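Local coordinates for gala protein type 1, 3 or 4 (Legionella pneumophila subsp. pneumophila, PDB 4XA9) that probably binds small GTPases and stimulates their GTP hydrolysis through a scaffold of leucine-rich repeats, at residues A110-A115 against G133-S138; I177-L182 against L204-N209. One frame throughout, in Å; residues are numbered along the deposited sequence.

Overall arrangement
Both contacts illustrate how a leucine-rich repeat protein joins one helix to the next along the side away from its largely parallel sheet. The centre of interaction 1 lies about 13 Å from that of the chain, and the centre of interaction 2 about 22 Å, nearer the C-terminal end. Their centres are about 24 Å apart, the nearest atoms about 10 Å, and they do not touch; along the chain interaction 1 closes before interaction 2 opens. A similar brace recurs in each: Asn161 hydrogen-bonds Leu135 and Ser138, while Asn233 hydrogen-bonds Phe206 and, weakly, Asn209. The other subunit of the assembly touches neither contact, and no ligand or active site is identified near them.

Interaction 1 of 2, residues A110-A115 against G133-S138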
ATOM      1  N   ALA A 110     -23.321   5.188  -3.580  1.00 24.01           N
ATOM      2  CA  ALA A 110     -23.605   6.615  -3.486  1.00 25.35           C
ATOM      3  C   ALA A 110     -22.593   7.451  -4.271  1.00 22.69           C
ATOM      4  O   ALA A 110     -22.970   8.347  -5.025  1.00 21.76           O
ATOM      5  CB  ALA A 110     -23.628   7.046  -2.026  1.00 27.90           C
ATOM      6  N   LEU A 111     -21.308   7.158  -4.093  1.00 20.30           N
ATOM      7  CA  LEU A 111     -20.263   7.925  -4.759  1.00 20.29           C
ATOM      8  C   LEU A 111     -20.369   7.832  -6.277  1.00 25.30           C
ATOM      9  O   LEU A 111     -20.108   8.802  -6.989  1.00 24.20           O
ATOM     10  CB  LEU A 111     -18.881   7.448  -4.308  1.00 21.06           C
ATOM     11  CG  LEU A 111     -18.537   7.768  -2.860  1.00 22.44           C
ATOM     12  CD1 LEU A 111     -17.192   7.176  -2.502  1.00 24.64           C
ATOM     13  CD2 LEU A 111     -18.544   9.276  -2.627  1.00 21.75           C
ATOM     14  N   ALA A 112     -20.759   6.663  -6.773  1.00 23.53           N
ATOM     15  CA  ALA A 112     -20.829   6.454  -8.209  1.00 22.92           C
ATOM     16  C   ALA A 112     -21.975   7.258  -8.807  1.00 27.29           C
ATOM     17  O   ALA A 112     -21.977   7.555 -10.002  1.00 33.82           O
ATOM     18  CB  ALA A 112     -20.986   4.974  -8.525  1.00 24.05           C
ATOM     19  N   ALA A 113     -22.946   7.611  -7.969  1.00 25.26           N
ATOM     20  CA  ALA A 113     -24.101   8.391  -8.409  1.00 27.70           C
ATOM     21  C   ALA A 113     -23.832   9.895  -8.347  1.00 29.83           C
ATOM     22  O   ALA A 113     -24.615  10.695  -8.856  1.00 28.76           O
ATOM     23  CB  ALA A 113     -25.324   8.041  -7.571  1.00 30.23           C
ATOM     24  N   ASN A 114     -22.717  10.276  -7.725  1.00 28.02           N
ATOM     25  CA  ASN A 114     -22.306  11.674  -7.684  1.00 27.67           C
ATOM     26  C   ASN A 114     -21.577  12.104  -8.960  1.00 32.31           C
ATOM     27  O   ASN A 114     -20.405  11.778  -9.156  1.00 31.05           O
ATOM     28  CB  ASN A 114     -21.426  11.925  -6.459  1.00 30.26           C
ATOM     29  CG  ASN A 114     -20.967  13.368  -6.353  1.00 31.77           C
ATOM     30  OD1 ASN A 114     -21.462  14.244  -7.062  1.00 33.75           O
ATOM     31  ND2 ASN A 114     -20.038  13.625  -5.442  1.00 29.66           N
ATOM     32  N   ALA A 115     -22.270  12.854  -9.815  1.00 33.50           N
ATOM     33  CA  ALA A 115     -21.711  13.267 -11.101  1.00 35.87           C
ATOM     34  C   ALA A 115     -20.649  14.359 -10.951  1.00 34.75           C
ATOM     35  O   ALA A 115     -19.942  14.678 -11.905  1.00 33.89           O
ATOM     36  CB  ALA A 115     -22.822  13.737 -12.029  1.00 39.35           C
ATOM     37  N   GLY A 133     -19.987  -2.663 -10.444  1.00 28.48           N
ATOM     38  CA  GLY A 133     -21.174  -2.472 -11.259  1.00 28.65           C
ATOM     39  C   GLY A 133     -21.736  -1.069 -11.130  1.00 28.19           C
ATOM     40  O   GLY A 133     -22.156  -0.454 -12.116  1.00 26.55           O
ATOM     41  N   TYR A 134     -21.742  -0.556  -9.904  1.00 27.67           N
ATOM     42  CA  TYR A 134     -22.206   0.801  -9.656  1.00 28.93           C
ATOM     43  C   TYR A 134     -21.298   1.823 -10.331  1.00 31.14           C
ATOM     44  O   TYR A 134     -21.767   2.795 -10.929  1.00 28.65           O
ATOM     45  CB  TYR A 134     -22.265   1.075  -8.152  1.00 26.83           C
ATOM     46  CG  TYR A 134     -23.194   0.158  -7.382  1.00 27.65           C
ATOM     47  CD1 TYR A 134     -24.360  -0.338  -7.956  1.00 29.76           C
ATOM     48  CD2 TYR A 134     -22.900  -0.212  -6.078  1.00 28.28           C
ATOM     49  CE1 TYR A 134     -25.209  -1.174  -7.242  1.00 30.97           C
ATOM     50  CE2 TYR A 134     -23.734  -1.043  -5.363  1.00 28.08           C
ATOM     51  CZ  TYR A 134     -24.886  -1.521  -5.945  1.00 31.20           C
ATOM     52  OH  TYR A 134     -25.708  -2.350  -5.212  1.00 35.39           O
ATOM     53  N   LEU A 135     -19.990   1.597 -10.222  1.00 29.02           N
ATOM     54  CA  LEU A 135     -18.997   2.532 -10.734  1.00 25.51           C
ATOM     55  C   LEU A 135     -18.976   2.520 -12.255  1.00 27.83           C
ATOM     56  O   LEU A 135     -18.552   3.489 -12.891  1.00 30.37           O
ATOM     57  CB  LEU A 135     -17.611   2.193 -10.175  1.00 23.71           C
ATOM     58  CG  LEU A 135     -17.414   2.461  -8.684  1.00 24.73           C
ATOM     59  CD1 LEU A 135     -16.139   1.814  -8.171  1.00 24.96           C
ATOM     60  CD2 LEU A 135     -17.368   3.960  -8.445  1.00 27.26           C
ATOM     61  N   ALA A 136     -19.445   1.421 -12.834  1.00 26.62           N
ATOM     62  CA  ALA A 136     -19.517   1.295 -14.286  1.00 28.37           C
ATOM     63  C   ALA A 136     -20.514   2.285 -14.882  1.00 28.05           C
ATOM     64  O   ALA A 136     -20.481   2.567 -16.077  1.00 28.54           O
ATOM     65  CB  ALA A 136     -19.887  -0.126 -14.672  1.00 31.30           C
ATOM     66  N   GLN A 137     -21.396   2.816 -14.041  1.00 30.50           N
ATOM     67  CA  GLN A 137     -22.400   3.776 -14.488  1.00 34.19           C
ATOM     68  C   GLN A 137     -22.049   5.213 -14.090  1.00 32.59           C
ATOM     69  O   GLN A 137     -22.817   6.142 -14.342  1.00 32.22           O
ATOM     70  CB  GLN A 137     -23.772   3.403 -13.920  1.00 39.30           C
ATOM     71  CG  GLN A 137     -24.193   1.975 -14.219  1.00 43.84           C
ATOM     72  CD  GLN A 137     -24.410   1.729 -15.701  1.00 49.86           C
ATOM     73  OE1 GLN A 137     -24.691   2.655 -16.464  1.00 49.99           O
ATOM     74  NE2 GLN A 137     -24.273   0.474 -16.117  1.00 53.45           N
ATOM     75  N   SER A 138     -20.887   5.393 -13.470  1.00 30.95           N
ATOM     76  CA  SER A 138     -20.487   6.707 -12.981  1.00 29.24           C
ATOM     77  C   SER A 138     -19.933   7.570 -14.103  1.00 27.40           C
ATOM     78  O   SER A 138     -19.750   7.099 -15.223  1.00 23.65           O
ATOM     79  CB  SER A 138     -19.435   6.576 -11.883  1.00 27.13           C
ATOM     80  OG  SER A 138     -18.215   6.139 -12.443  1.00 24.42           O
TER
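Ala112 packs against Tyr134, Leu135 and Ser138 in a small, buried, mainly van der Waals contact between the C-terminal parts of two successive helices of the leucine-rich repeat array, 104-113 and 129-135. It illustrates how a single methyl group allows close approach: no hydrogen bond crosses, and the two segments bury 165 Å² between them. Ala112 CB points into the second segment and meets Tyr134 O at 3.3 Å, while Leu135 CD2 reaches the same methyl at 3.8 Å. The CB of Tyr134 faces Ala112 as well, but its ring does not. With CG anti to the carbonyl carbon (chi1 -60°), the ring is carried away from 110-115, and the tyrosine side chain comes against Lys109, earlier on the first helix.

Beyond helix 129-135 the chain closes against the backbone of Ala112. Ser138 CB lies 3.3 Å from Ala112 O, and Ser138 CA approaches that oxygen in a bent CA-H...O contact. A type I turn from Leu135 to Ser138 presents these carbons. Leu135 O takes two bonds from Ser138, one from its N at 3.1 Å and one from its OG at 2.7 Å. Set between the backbone N and the carbonyl carbon (chi1 71°), the hydroxyl turns back to Leu135 O, approaching 15° from the carbonyl plane and adding a second grip to the backbone bond.

Asn161 ND2 also hydrogen-bonds Leu135 O, so three donors converge on it, and through Ser138 O as well it links the turn to the chain that follows helix 151-159. The buried Leu135 side chain also touches Val108 on helix 104-113, Leu158 on helix 151-159, and Leu140 and Leu145, which flank strand 142-144.

Interaction 2 of 2, residues I177-L182 against L204-N209; sequences IGAIEL and LHFANN
Ile180 lies over one face of the His205 imidazole, a worked case of an aliphatic branch packing on an aromatic ring. The helices it joins, 176-184 and 203-207, are successive helices of the leucine-rich repeat array, packed side by side on the face away from its parallel strands. The CG2 methyl of Ile180 stands 3.6 Å from the His205 ring centroid and 3° off the ring normal, a nearly perfectly centred CH-pi contact. The other branch runs beside it, CG1 lying 3.6 Å from His205 CD2 and CD1 reaching 4.0 Å from NE2. In Ile180, CG1 is anti to the carbonyl carbon (chi1 -73°) and CG2 anti to the backbone N, which lets both branches meet the imidazole.

Phe206, the next residue, makes the second part of the contact. Its CZ comes obliquely to within 3.5 Å of Ala179 O, and its CE2 lies 4.2 Å from Ala179 CB.

Around both rings lies a second shell: His205 also touches Ala183 and Lys184, and Phe206 touches Ala183 and, on helix 224-230, Leu230. Asn233 ND2, in turn, bonds Phe206 O.

No hydrogen bond joins 177-182 to 204-209, so between these segments cohesion comes from dispersion and ring contacts. The polar tie is made by the buried Asn209, whose amide bonds Ala183 O with its ND2 and the backbone N of Ser211 and Leu212 with its OD1, just beyond the apolar patch.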
ATOM      1  N   ILE A 177      -9.770 -13.171 -18.321  1.00 25.89           N
ATOM      2  CA  ILE A 177     -11.129 -12.835 -18.733  1.00 29.73           C
ATOM      3  C   ILE A 177     -11.426 -11.347 -18.568  1.00 30.61           C
ATOM      4  O   ILE A 177     -11.958 -10.696 -19.472  1.00 27.60           O
ATOM      5  CB  ILE A 177     -12.171 -13.628 -17.922  1.00 32.52           C
ATOM      6  CG1 ILE A 177     -11.888 -15.129 -18.010  1.00 34.00           C
ATOM      7  CG2 ILE A 177     -13.581 -13.298 -18.389  1.00 36.05           C
ATOM      8  CD1 ILE A 177     -11.905 -15.666 -19.414  1.00 36.42           C
ATOM      9  N   GLY A 178     -11.088 -10.817 -17.400  1.00 28.52           N
ATOM     10  CA  GLY A 178     -11.314  -9.410 -17.124  1.00 25.97           C
ATOM     11  C   GLY A 178     -10.339  -8.533 -17.878  1.00 24.07           C
ATOM     12  O   GLY A 178     -10.714  -7.500 -18.426  1.00 23.84           O
ATOM     13  N   ALA A 179      -9.080  -8.953 -17.910  1.00 28.51           N
ATOM     14  CA  ALA A 179      -8.028  -8.158 -18.534  1.00 26.55           C
ATOM     15  C   ALA A 179      -8.273  -7.996 -20.030  1.00 24.88           C
ATOM     16  O   ALA A 179      -8.053  -6.922 -20.588  1.00 28.50           O
ATOM     17  CB  ALA A 179      -6.667  -8.787 -18.282  1.00 24.41           C
ATOM     18  N   ILE A 180      -8.738  -9.060 -20.677  1.00 21.68           N
ATOM     19  CA  ILE A 180      -9.024  -9.001 -22.105  1.00 23.39           C
ATOM     20  C   ILE A 180     -10.126  -7.981 -22.408  1.00 24.94           C
ATOM     21  O   ILE A 180     -10.028  -7.221 -23.374  1.00 26.36           O
ATOM     22  CB  ILE A 180      -9.402 -10.395 -22.654  1.00 25.61           C
ATOM     23  CG1 ILE A 180      -8.153 -11.273 -22.718  1.00 25.55           C
ATOM     24  CG2 ILE A 180     -10.015 -10.284 -24.050  1.00 28.94           C
ATOM     25  CD1 ILE A 180      -8.425 -12.738 -23.009  1.00 26.17           C
ATOM     26  N   GLU A 181     -11.159  -7.926 -21.571  1.00 27.53           N
ATOM     27  CA  GLU A 181     -12.230  -6.959 -21.798  1.00 31.40           C
ATOM     28  C   GLU A 181     -11.733  -5.528 -21.577  1.00 29.36           C
ATOM     29  O   GLU A 181     -12.108  -4.613 -22.309  1.00 25.77           O
ATOM     30  CB  GLU A 181     -13.435  -7.263 -20.903  1.00 35.30           C
ATOM     31  CG  GLU A 181     -14.055  -8.624 -21.197  1.00 41.56           C
ATOM     32  CD  GLU A 181     -14.322  -8.836 -22.682  1.00 46.29           C
ATOM     33  OE1 GLU A 181     -14.954  -7.959 -23.314  1.00 47.56           O
ATOM     34  OE2 GLU A 181     -13.876  -9.874 -23.220  1.00 46.39           O
ATOM     35  N   LEU A 182     -10.872  -5.338 -20.584  1.00 24.51           N
ATOM     36  CA  LEU A 182     -10.242  -4.037 -20.383  1.00 22.74           C
ATOM     37  C   LEU A 182      -9.351  -3.669 -21.572  1.00 22.07           C
ATOM     38  O   LEU A 182      -9.275  -2.507 -21.966  1.00 21.74           O
ATOM     39  CB  LEU A 182      -9.428  -4.028 -19.086  1.00 24.03           C
ATOM     40  CG  LEU A 182     -10.246  -3.935 -17.796  1.00 22.46           C
ATOM     41  CD1 LEU A 182      -9.360  -4.157 -16.579  1.00 23.85           C
ATOM     42  CD2 LEU A 182     -10.949  -2.590 -17.702  1.00 22.21           C
ATOM     43  N   LEU A 204      -1.980 -10.358 -26.382  1.00 22.71           N
ATOM     44  CA  LEU A 204      -2.317 -10.037 -27.765  1.00 22.36           C
ATOM     45  C   LEU A 204      -3.348  -8.907 -27.794  1.00 20.94           C
ATOM     46  O   LEU A 204      -3.230  -7.960 -28.571  1.00 22.47           O
ATOM     47  CB  LEU A 204      -2.844 -11.268 -28.516  1.00 21.37           C
ATOM     48  CG  LEU A 204      -3.398 -10.978 -29.910  1.00 25.05           C
ATOM     49  CD1 LEU A 204      -2.318 -10.374 -30.787  1.00 27.52           C
ATOM     50  CD2 LEU A 204      -3.980 -12.236 -30.551  1.00 25.02           C
ATOM     51  N   HIS A 205      -4.337  -8.987 -26.916  1.00 19.43           N
ATOM     52  CA  HIS A 205      -5.372  -7.961 -26.865  1.00 22.30           C
ATOM     53  C   HIS A 205      -4.826  -6.604 -26.436  1.00 24.21           C
ATOM     54  O   HIS A 205      -5.327  -5.568 -26.883  1.00 25.29           O
ATOM     55  CB  HIS A 205      -6.501  -8.403 -25.939  1.00 26.40           C
ATOM     56  CG  HIS A 205      -7.185  -9.649 -26.404  1.00 31.03           C
ATOM     57  ND1 HIS A 205      -8.211  -9.633 -27.323  1.00 32.96           N
ATOM     58  CD2 HIS A 205      -6.969 -10.952 -26.104  1.00 32.90           C
ATOM     59  CE1 HIS A 205      -8.608 -10.870 -27.559  1.00 34.58           C
ATOM     60  NE2 HIS A 205      -7.869 -11.690 -26.832  1.00 34.58           N
ATOM     61  N   PHE A 206      -3.802  -6.598 -25.584  1.00 22.07           N
ATOM     62  CA  PHE A 206      -3.162  -5.339 -25.209  1.00 23.48           C
ATOM     63  C   PHE A 206      -2.233  -4.857 -26.325  1.00 21.74           C
ATOM     64  O   PHE A 206      -2.047  -3.660 -26.507  1.00 20.31           O
ATOM     65  CB  PHE A 206      -2.375  -5.472 -23.894  1.00 20.41           C
ATOM     66  CG  PHE A 206      -3.243  -5.504 -22.656  1.00 17.47           C
ATOM     67  CD1 PHE A 206      -4.030  -4.412 -22.304  1.00 17.65           C
ATOM     68  CD2 PHE A 206      -3.250  -6.618 -21.832  1.00 17.57           C
ATOM     69  CE1 PHE A 206      -4.819  -4.443 -21.165  1.00 20.17           C
ATOM     70  CE2 PHE A 206      -4.035  -6.657 -20.692  1.00 21.71           C
ATOM     71  CZ  PHE A 206      -4.822  -5.563 -20.358  1.00 22.31           C
ATOM     72  N   ALA A 207      -1.633  -5.783 -27.066  1.00 22.03           N
ATOM     73  CA  ALA A 207      -0.820  -5.382 -28.209  1.00 21.94           C
ATOM     74  C   ALA A 207      -1.696  -4.713 -29.269  1.00 23.31           C
ATOM     75  O   ALA A 207      -1.255  -3.798 -29.966  1.00 25.47           O
ATOM     76  CB  ALA A 207      -0.080  -6.579 -28.807  1.00 20.58           C
ATOM     77  N   ASN A 208      -2.943  -5.157 -29.384  1.00 21.61           N
ATOM     78  CA  ASN A 208      -3.826  -4.594 -30.405  1.00 26.94           C
ATOM     79  C   ASN A 208      -4.696  -3.440 -29.888  1.00 27.04           C
ATOM     80  O   ASN A 208      -5.463  -2.841 -30.645  1.00 29.80           O
ATOM     81  CB  ASN A 208      -4.703  -5.694 -31.011  1.00 26.77           C
ATOM     82  CG  ASN A 208      -3.916  -6.633 -31.919  1.00 27.47           C
ATOM     83  OD1 ASN A 208      -2.869  -6.264 -32.455  1.00 25.05           O
ATOM     84  ND2 ASN A 208      -4.430  -7.842 -32.109  1.00 23.65           N
ATOM     85  N   ASN A 209      -4.572  -3.137 -28.601  1.00 22.28           N
ATOM     86  CA  ASN A 209      -5.186  -1.943 -28.029  1.00 22.02           C
ATOM     87  C   ASN A 209      -4.616  -0.680 -28.680  1.00 28.04           C
ATOM     88  O   ASN A 209      -3.416  -0.608 -28.960  1.00 28.82           O
ATOM     89  CB  ASN A 209      -4.961  -1.914 -26.510  1.00 22.26           C
ATOM     90  CG  ASN A 209      -5.442  -0.626 -25.866  1.00 21.08           C
ATOM     91  OD1 ASN A 209      -4.766   0.398 -25.935  1.00 23.90           O
ATOM     92  ND2 ASN A 209      -6.596  -0.682 -25.214  1.00 18.80           N
TER